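Local structure of porin (Pseudomonas aeruginosa, 3T24) at residues A[15-20]-A[396-401]; A[46-51]-A[63-68]. The protein forms a beta-barrel channel in the bacterial outer membrane and, as a member of the OprD family, probably lets small carboxylate-bearing substrates pass. All coordinates share one frame; numbering follows the deposited sequence.

Contact 1: residues A[15-20]-A[396-401]; sequences ASIELR and YTLPLW
I17 and L398 form a hydrogen-bonded antiparallel pair, L398 N to I17 O at 2.8 Å, in a pairing of strand 15-20 with strand 396-399 whose axes come within 4.6 Å at 158°. L19 and Y396 make the next such pair, and past the strand end L400 N still reaches A15 O at 2.9 Å. This is where the barrel closes: the first strand of the OprD-type porin meets the last, and the chain ends at W401. On the outer surface, I17 CG2 touches both leucines, L400 CD2 at 3.9 Å and L398 CB at 4.0 Å. I17 carries CG1 anti to its backbone N (chi1 174°), which leads the longer branch away from strand 396-399 and leaves CG2 to do the touching. W401 lays one face of its indole against A15, with A15 CB 3.8 Å from the centroid of the six-membered ring, a CH-pi contact displaced toward the rim; its NE1 is bonded to S13 O. On the opposite face, with S16 and P399, E18 crosses T397 with its aliphatic part, E18 CG lying 3.2 Å from T397 OG1, while its extended chain carries the carboxylate on to S395 OG and R48 through OE2 and OE1 respectively. R20 NE approaches E18 OE2 edge-on in a long salt bridge of 3.5 Å.

Contact 2: residues A[46-51]-A[63-68]; sequences LLRYES and DAIGLL. With C8E ((hydroxyethyloxy)tri(ethyloxy)octane), chain N.
L47 and G66 exchange two backbone hydrogen bonds, the shorter from L47 N to G66 O at 2.7 Å. In the next hydrogen-bonded pair, Y49 N to A64 O and A64 N to Y49 O are both 3.0 Å. Strands 46-50 and 63-68 run antiparallel almost exactly, at 178°, as adjoining arms of a porin beta hairpin. Weaker CA-H...O contacts fall between these bonds, such as D63 CA to Y49 O.

Apolar packing differs on the two faces. On the face of L46, R48 and L67, L67 CD2 meets L46 CG at 3.6 Å and L46 CD2 at nearly the same distance; both leucines are buried. I65 and R48 point the same way on this face, though the detail of their approach is doubtful. On the face of L47, Y49 and A64, the absence of a side chain at G66 lets the detergent C8E settle against the backbone: its C8 is 3.6 Å from G66 N, and its C7 is 3.7 Å from L47 CB. Such a detergent marks a surface that probably faces lipid in the membrane. The Y49 ring has its edge near A64 N, while S51 N sits over one face toward the rim.

Among the polar groups, D63 turns its carboxylate toward E50, D63 OD1 coming 3.3 Å from E50 CB. The two carboxylate planes stand 75° apart, and E50 OE2 stays 5.2 Å from D63 OD1. K105 pairs with that OD1 and probably eases the like-charge repulsion; R48 has its NH1 committed to E18.

Strand 14-30 flanks the 46-51 side and strand 96-108 the 63-68 side, while helix 7-11 brings F9 against Y49 and S51, and P134 packs on L46 and L67.

How the contacts relate
From the N terminus the chain runs through 15-20, turns back along strand 33-50 past 46-51, and turns again into strand 58-73 with 63-68. Contact 2 thus closes a hairpin; 11 residues, partly strand, separate its segments. Contact 1 waits for the rest of the barrel: 375 residues separate its segments, so contact 2 falls wholly within that span and the two do not cross. Contact 1 pairs strand 386-399 with 14-30, and contact 2 pairs 33-50 with 58-73. Strands 14-30 and 33-50 are neighbours, and backbone bonds from E18 N to L46 O and S16 N to R48 O join the two contacts, tying the barrel's closure to its first hairpins.

Contact 1: residues A[15-20]-A[396-401]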
# COMPACT_ATOMS: atom_id res chain seq x y z
N ALA A 15 -14.29 -19.24 -2.04
CA ALA A 15 -14.15 -18.77 -3.41
C ALA A 15 -15.06 -17.58 -3.58
O ALA A 15 -16.05 -17.45 -2.87
CB ALA A 15 -14.50 -19.85 -4.40
N SER A 16 -14.71 -16.69 -4.50
CA SER A 16 -15.53 -15.52 -4.70
C SER A 16 -15.24 -14.89 -6.04
O SER A 16 -14.21 -15.14 -6.67
CB SER A 16 -15.32 -14.51 -3.57
OG SER A 16 -13.96 -14.11 -3.53
N ILE A 17 -16.18 -14.10 -6.51
CA ILE A 17 -15.99 -13.40 -7.74
C ILE A 17 -16.26 -11.95 -7.42
O ILE A 17 -17.28 -11.60 -6.82
CB ILE A 17 -16.92 -13.95 -8.85
CG1 ILE A 17 -16.82 -13.09 -10.12
CG2 ILE A 17 -18.36 -14.05 -8.36
CD1 ILE A 17 -15.39 -12.91 -10.61
N GLU A 18 -15.31 -11.11 -7.76
CA GLU A 18 -15.51 -9.70 -7.55
C GLU A 18 -15.71 -8.99 -8.89
O GLU A 18 -14.91 -9.18 -9.82
CB GLU A 18 -14.33 -9.09 -6.79
CG GLU A 18 -14.62 -7.70 -6.25
CD GLU A 18 -13.38 -7.00 -5.71
OE1 GLU A 18 -12.32 -7.66 -5.62
OE2 GLU A 18 -13.48 -5.80 -5.36
N LEU A 19 -16.79 -8.23 -8.99
CA LEU A 19 -16.93 -7.23 -10.03
C LEU A 19 -16.35 -5.87 -9.56
O LEU A 19 -16.69 -5.35 -8.49
CB LEU A 19 -18.39 -7.07 -10.42
CG LEU A 19 -19.09 -8.33 -10.93
CD1 LEU A 19 -20.52 -7.98 -11.30
CD2 LEU A 19 -18.34 -8.95 -12.10
N ARG A 20 -15.50 -5.27 -10.39
CA ARG A 20 -14.81 -4.06 -9.97
C ARG A 20 -14.79 -3.03 -11.09
O ARG A 20 -14.31 -3.31 -12.20
CB ARG A 20 -13.38 -4.40 -9.51
CG ARG A 20 -12.79 -3.42 -8.52
CD ARG A 20 -11.68 -4.04 -7.65
NE ARG A 20 -11.44 -3.23 -6.47
CZ ARG A 20 -10.56 -2.24 -6.44
NH1 ARG A 20 -9.84 -1.98 -7.51
NH2 ARG A 20 -10.39 -1.52 -5.34
N TYR A 396 -18.20 -4.94 -5.95
CA TYR A 396 -19.16 -5.90 -5.43
C TYR A 396 -18.55 -7.28 -5.42
O TYR A 396 -18.14 -7.78 -6.47
CB TYR A 396 -20.44 -5.91 -6.27
CG TYR A 396 -21.51 -6.81 -5.70
CD1 TYR A 396 -22.26 -6.41 -4.60
CD2 TYR A 396 -21.79 -8.05 -6.27
CE1 TYR A 396 -23.24 -7.22 -4.07
CE2 TYR A 396 -22.78 -8.87 -5.74
CZ TYR A 396 -23.51 -8.45 -4.63
OH TYR A 396 -24.49 -9.24 -4.08
N THR A 397 -18.48 -7.88 -4.24
CA THR A 397 -17.91 -9.22 -4.08
C THR A 397 -18.97 -10.29 -3.78
O THR A 397 -19.74 -10.18 -2.83
CB THR A 397 -16.84 -9.25 -2.98
OG1 THR A 397 -15.75 -8.38 -3.33
CG2 THR A 397 -16.32 -10.68 -2.79
N LEU A 398 -19.01 -11.34 -4.60
CA LEU A 398 -19.98 -12.42 -4.40
C LEU A 398 -19.30 -13.75 -4.11
O LEU A 398 -18.65 -14.33 -4.97
CB LEU A 398 -20.89 -12.56 -5.62
CG LEU A 398 -21.89 -13.74 -5.55
CD1 LEU A 398 -22.91 -13.56 -4.41
CD2 LEU A 398 -22.59 -13.93 -6.89
N PRO A 399 -19.44 -14.22 -2.87
CA PRO A 399 -18.93 -15.54 -2.47
C PRO A 399 -19.54 -16.57 -3.38
O PRO A 399 -20.69 -16.42 -3.80
CB PRO A 399 -19.51 -15.72 -1.07
CG PRO A 399 -19.78 -14.32 -0.57
CD PRO A 399 -20.18 -13.55 -1.79
N LEU A 400 -18.79 -17.61 -3.71
CA LEU A 400 -19.37 -18.68 -4.50
C LEU A 400 -19.96 -19.68 -3.52
O LEU A 400 -20.70 -20.58 -3.91
CB LEU A 400 -18.31 -19.32 -5.40
CG LEU A 400 -17.80 -18.33 -6.46
CD1 LEU A 400 -16.83 -18.99 -7.43
CD2 LEU A 400 -18.98 -17.71 -7.20
N TRP A 401 -19.65 -19.49 -2.23
CA TRP A 401 -20.18 -20.36 -1.18
C TRP A 401 -19.66 -19.95 0.19
O TRP A 401 -19.85 -18.82 0.63
CB TRP A 401 -19.83 -21.83 -1.46
CG TRP A 401 -18.36 -22.17 -1.29
CD1 TRP A 401 -17.64 -22.18 -0.13
CD2 TRP A 401 -17.44 -22.56 -2.33
NE1 TRP A 401 -16.34 -22.55 -0.38
CE2 TRP A 401 -16.19 -22.78 -1.72
CE3 TRP A 401 -17.56 -22.73 -3.71
CZ2 TRP A 401 -15.06 -23.16 -2.45
CZ3 TRP A 401 -16.44 -23.12 -4.43
CH2 TRP A 401 -15.21 -23.34 -3.80

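Contact 2: residues A[46-51]-A[63-68]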
# COMPACT_ATOMS: atom_id res chain seq x y z
N LEU A 46 -12.57 -10.38 -10.79
CA LEU A 46 -11.58 -11.02 -9.93
C LEU A 46 -12.08 -12.32 -9.30
O LEU A 46 -12.93 -12.33 -8.39
CB LEU A 46 -11.11 -10.07 -8.83
CG LEU A 46 -10.48 -8.75 -9.30
CD1 LEU A 46 -11.56 -7.80 -9.80
CD2 LEU A 46 -9.66 -8.11 -8.17
N LEU A 47 -11.52 -13.42 -9.79
CA LEU A 47 -11.88 -14.74 -9.30
C LEU A 47 -10.86 -15.20 -8.30
O LEU A 47 -9.67 -15.32 -8.62
CB LEU A 47 -11.97 -15.74 -10.44
CG LEU A 47 -13.32 -15.68 -11.15
CD1 LEU A 47 -13.23 -16.26 -12.56
CD2 LEU A 47 -14.36 -16.40 -10.31
N ARG A 48 -11.32 -15.43 -7.07
CA ARG A 48 -10.43 -15.88 -6.00
C ARG A 48 -10.84 -17.23 -5.43
O ARG A 48 -12.04 -17.53 -5.25
CB ARG A 48 -10.40 -14.84 -4.89
CG ARG A 48 -9.78 -13.51 -5.31
CD ARG A 48 -9.74 -12.59 -4.12
NE ARG A 48 -8.92 -11.40 -4.34
CZ ARG A 48 -9.41 -10.22 -4.73
NH1 ARG A 48 -10.72 -10.08 -4.96
NH2 ARG A 48 -8.59 -9.19 -4.90
N TYR A 49 -9.83 -18.05 -5.15
CA TYR A 49 -10.04 -19.31 -4.46
C TYR A 49 -8.96 -19.57 -3.42
O TYR A 49 -7.76 -19.43 -3.68
CB TYR A 49 -10.13 -20.49 -5.45
CG TYR A 49 -10.04 -21.85 -4.79
CD1 TYR A 49 -11.16 -22.44 -4.21
CD2 TYR A 49 -8.84 -22.53 -4.72
CE1 TYR A 49 -11.08 -23.66 -3.59
CE2 TYR A 49 -8.74 -23.75 -4.11
CZ TYR A 49 -9.86 -24.32 -3.55
OH TYR A 49 -9.75 -25.54 -2.95
N GLU A 50 -9.39 -19.94 -2.22
CA GLU A 50 -8.44 -20.32 -1.18
C GLU A 50 -8.87 -21.65 -0.54
O GLU A 50 -9.93 -21.74 0.09
CB GLU A 50 -8.30 -19.22 -0.13
CG GLU A 50 -7.81 -17.87 -0.68
CD GLU A 50 -8.89 -17.09 -1.41
OE1 GLU A 50 -10.06 -17.08 -0.96
OE2 GLU A 50 -8.57 -16.48 -2.45
N SER A 51 -8.06 -22.68 -0.71
CA SER A 51 -8.40 -23.95 -0.06
C SER A 51 -8.08 -23.79 1.41
O SER A 51 -7.39 -22.85 1.82
CB SER A 51 -7.57 -25.09 -0.63
OG SER A 51 -6.35 -25.21 0.09
N ASP A 63 -3.95 -21.86 -3.35
CA ASP A 63 -4.75 -20.71 -3.72
C ASP A 63 -4.64 -20.49 -5.22
O ASP A 63 -3.61 -20.79 -5.83
CB ASP A 63 -4.29 -19.44 -2.98
CG ASP A 63 -4.59 -19.49 -1.49
OD1 ASP A 63 -5.36 -20.35 -1.04
OD2 ASP A 63 -4.06 -18.64 -0.75
N ALA A 64 -5.70 -19.97 -5.81
CA ALA A 64 -5.70 -19.62 -7.21
C ALA A 64 -6.30 -18.23 -7.38
O ALA A 64 -7.24 -17.86 -6.67
CB ALA A 64 -6.49 -20.65 -8.04
N ILE A 65 -5.77 -17.49 -8.34
CA ILE A 65 -6.25 -16.14 -8.60
C ILE A 65 -6.45 -15.94 -10.11
O ILE A 65 -5.57 -16.27 -10.92
CB ILE A 65 -5.28 -15.10 -7.99
CG1 ILE A 65 -6.00 -13.80 -7.68
CG2 ILE A 65 -4.07 -14.88 -8.88
CD1 ILE A 65 -6.81 -13.87 -6.43
N GLY A 66 -7.62 -15.45 -10.49
CA GLY A 66 -7.94 -15.11 -11.87
C GLY A 66 -8.35 -13.65 -11.98
O GLY A 66 -9.44 -13.25 -11.56
N LEU A 67 -7.46 -12.83 -12.54
CA LEU A 67 -7.72 -11.40 -12.62
C LEU A 67 -7.84 -10.95 -14.08
O LEU A 67 -6.92 -11.14 -14.88
CB LEU A 67 -6.61 -10.64 -11.91
CG LEU A 67 -6.31 -11.07 -10.47
CD1 LEU A 67 -5.01 -10.44 -9.99
CD2 LEU A 67 -7.46 -10.72 -9.54
N LEU A 68 -8.98 -10.38 -14.43
CA LEU A 68 -9.18 -9.91 -15.79
C LEU A 68 -9.59 -8.46 -15.78
O LEU A 68 -10.62 -8.11 -15.19
CB LEU A 68 -10.25 -10.71 -16.51
CG LEU A 68 -10.68 -10.12 -17.86
CD1 LEU A 68 -9.50 -9.99 -18.82
CD2 LEU A 68 -11.74 -10.98 -18.46
C7 C8E N . -10.30 -18.99 -10.01
C8 C8E N . -8.92 -18.78 -10.64
O9 C8E N . -8.62 -19.85 -11.50
C10 C8E N . -7.63 -19.53 -12.47
C11 C8E N . -6.61 -20.66 -12.34
O12 C8E N . -5.87 -20.84 -13.53
C13 C8E N . -4.49 -20.74 -13.27
C14 C8E N . -3.67 -20.93 -14.54
O15 C8E N . -2.33 -21.13 -14.15
C16 C8E N . -1.61 -19.92 -14.07
C17 C8E N . -0.36 -20.00 -14.95
O18 C8E N . -0.67 -20.20 -16.31
C19 C8E N . 0.20 -19.47 -17.16
C20 C8E N . 1.01 -20.40 -18.06
O21 C8E N . 0.90 -21.74 -17.62